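Local coordinates for Alpha/beta hydrolase fold protein (PDB 4G9E), which probably hydrolyses the lactone ring of N-acyl homoserine lactone signals, and is captured here with the ring-opened product N-butanoyl-L-homoserine, at residues P142-A147 with I187-F192. Numbering follows the deposited sequence.
With C4L (N-butanoyl-L-homoserine), chain C.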
# COMPACT_ATOMS: atom_id res chain seq x y z
N PRO A 142 7.55 -19.20 -4.96
CA PRO A 142 6.56 -19.88 -4.12
C PRO A 142 5.75 -18.94 -3.23
O PRO A 142 4.59 -19.22 -2.95
CB PRO A 142 7.43 -20.82 -3.26
CG PRO A 142 8.77 -20.20 -3.25
CD PRO A 142 8.93 -19.56 -4.60
N ASP A 143 6.35 -17.84 -2.79
CA ASP A 143 5.61 -16.91 -1.97
C ASP A 143 4.74 -15.99 -2.82
O ASP A 143 3.62 -15.65 -2.45
CB ASP A 143 6.55 -16.13 -1.06
CG ASP A 143 7.17 -17.01 0.01
OD1 ASP A 143 6.39 -17.69 0.71
OD2 ASP A 143 8.41 -17.03 0.13
N MET A 144 5.27 -15.61 -3.98
CA MET A 144 4.50 -14.84 -4.95
C MET A 144 3.24 -15.60 -5.33
O MET A 144 2.17 -15.01 -5.52
CB MET A 144 5.35 -14.55 -6.19
CG MET A 144 4.64 -13.73 -7.25
SD MET A 144 4.30 -12.05 -6.70
CE MET A 144 2.85 -11.69 -7.68
N ALA A 145 3.36 -16.92 -5.43
CA ALA A 145 2.24 -17.78 -5.78
C ALA A 145 1.13 -17.75 -4.74
O ALA A 145 -0.03 -17.97 -5.05
CB ALA A 145 2.73 -19.21 -6.00
N LEU A 146 1.50 -17.47 -3.49
CA LEU A 146 0.54 -17.43 -2.39
C LEU A 146 -0.36 -16.19 -2.40
O LEU A 146 -1.41 -16.18 -1.76
CB LEU A 146 1.26 -17.52 -1.04
CG LEU A 146 1.93 -18.85 -0.72
CD1 LEU A 146 2.67 -18.75 0.60
CD2 LEU A 146 0.91 -19.98 -0.68
N ALA A 147 0.06 -15.15 -3.11
CA ALA A 147 -0.69 -13.89 -3.14
C ALA A 147 -2.16 -14.07 -3.53
O ALA A 147 -3.03 -13.33 -3.06
CB ALA A 147 -0.01 -12.88 -4.07
N ILE A 187 -9.89 -13.62 -4.94
CA ILE A 187 -10.68 -12.77 -5.80
C ILE A 187 -9.86 -11.59 -6.31
O ILE A 187 -9.88 -11.27 -7.50
CB ILE A 187 -11.97 -12.30 -5.10
CG1 ILE A 187 -12.85 -13.50 -4.76
CG2 ILE A 187 -12.73 -11.34 -5.98
CD1 ILE A 187 -13.96 -13.18 -3.79
N MET A 188 -9.10 -10.95 -5.43
CA MET A 188 -8.29 -9.82 -5.86
C MET A 188 -7.31 -10.23 -6.95
O MET A 188 -7.15 -9.53 -7.95
CB MET A 188 -7.55 -9.20 -4.67
CG MET A 188 -6.58 -8.08 -5.03
SD MET A 188 -4.95 -8.64 -5.59
CE MET A 188 -4.36 -9.54 -4.15
N PHE A 189 -6.64 -11.37 -6.77
CA PHE A 189 -5.60 -11.74 -7.71
C PHE A 189 -6.17 -12.11 -9.07
O PHE A 189 -5.61 -11.76 -10.12
CB PHE A 189 -4.75 -12.88 -7.16
CG PHE A 189 -3.53 -13.17 -7.99
CD1 PHE A 189 -2.39 -12.39 -7.88
CD2 PHE A 189 -3.54 -14.22 -8.88
CE1 PHE A 189 -1.28 -12.66 -8.66
CE2 PHE A 189 -2.43 -14.50 -9.66
CZ PHE A 189 -1.30 -13.72 -9.55
N GLU A 190 -7.29 -12.81 -9.06
CA GLU A 190 -7.98 -13.15 -10.30
C GLU A 190 -8.41 -11.89 -11.06
O GLU A 190 -8.22 -11.79 -12.27
CB GLU A 190 -9.19 -14.03 -10.02
CG GLU A 190 -8.83 -15.47 -9.70
CD GLU A 190 -10.04 -16.33 -9.39
OE1 GLU A 190 -11.14 -15.77 -9.21
OE2 GLU A 190 -9.88 -17.56 -9.31
N LYS A 191 -8.97 -10.93 -10.33
CA LYS A 191 -9.45 -9.70 -10.97
C LYS A 191 -8.30 -8.84 -11.49
O LYS A 191 -8.42 -8.19 -12.53
CB LYS A 191 -10.36 -8.94 -10.01
CG LYS A 191 -11.68 -9.66 -9.78
CD LYS A 191 -12.64 -8.86 -8.95
CE LYS A 191 -14.01 -9.50 -8.93
NZ LYS A 191 -14.97 -8.69 -8.14
N PHE A 192 -7.17 -8.85 -10.79
CA PHE A 192 -5.96 -8.15 -11.20
C PHE A 192 -5.48 -8.71 -12.54
O PHE A 192 -5.25 -7.96 -13.49
CB PHE A 192 -4.91 -8.33 -10.09
CG PHE A 192 -3.55 -7.73 -10.38
CD1 PHE A 192 -3.39 -6.49 -10.97
CD2 PHE A 192 -2.41 -8.40 -9.96
CE1 PHE A 192 -2.11 -5.94 -11.16
CE2 PHE A 192 -1.15 -7.87 -10.15
CZ PHE A 192 -1.00 -6.64 -10.74
O1 C4L C . 2.72 -7.71 -0.41
C4 C4L C . 1.78 -7.63 -1.23
O2 C4L C . 0.81 -6.86 -1.09
C3 C4L C . 1.78 -8.54 -2.44
C2 C4L C . 3.21 -8.96 -2.82
C1 C4L C . 3.23 -10.21 -3.68
O3 C4L C . 2.87 -11.36 -2.90
N1 C4L C . 1.18 -7.91 -3.61
C5 C4L C . -0.04 -8.23 -4.06
O4 C4L C . -0.74 -9.09 -3.54
C6 C4L C . -0.54 -7.49 -5.28
C7 C4L C . -1.10 -8.50 -6.28
C8 C4L C . -0.03 -9.44 -6.82
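Met-144 and Phe-189 approach each other at the end of the bound acyl chain: the methyl CE of Met-144 lies 4.4 Å from CE1 of the Phe-189 ring, coming in obliquely, and both also touch C8, the last carbon of N-butanoyl-L-homoserine. That carbon lies at the edge of the Phe-189 ring, close to its plane and 3.9 Å from CE1, while CE of Met-144 comes within 3.8 Å of it. With CG of Met-144 anti to its own N (chi1 -179°), chi2 bends the chain until the thioether spans the ligand's two arms, SD lying 3.7 Å from C1 of the homoserine side chain and CE at C8 of the acyl tail. A long, unbranched thioether can reach both arms without bringing in a polar group that would need a partner. Met-188 and Phe-192, on successive turns of helix 182-194, flank the tail. The flexible Met-188 sets SD 3.9 Å from C7 and its methyl CE 3.7 Å from the amide oxygen O4; Phe-192 sets CE2 3.8 Å from C8. The broad rings of Phe-189 and Phe-192 offer C8 carbon surface. Ala-147, small enough to let the ligand come close, places CB 3.5 Å from the hydroxyl oxygen O3; its carbonyl O is hydrogen-bonded to Asn-33.

The close packing is therefore largely against the ligand, around buried Ala-147, Met-188 and Phe-192, whereas the segments meet each other sparingly, Met-144 and Phe-189 remaining partly exposed. Both segments belong to the helical cap between strands 120-124 and 211-216 of this alpha/beta hydrolase fold. Asn-33, Leu-103, Tyr-160 and His-248 hydrogen-bond the ligand, which suggests that the apolar groups position the butanoyl tail mainly by shape, while those bonds fix the polar part.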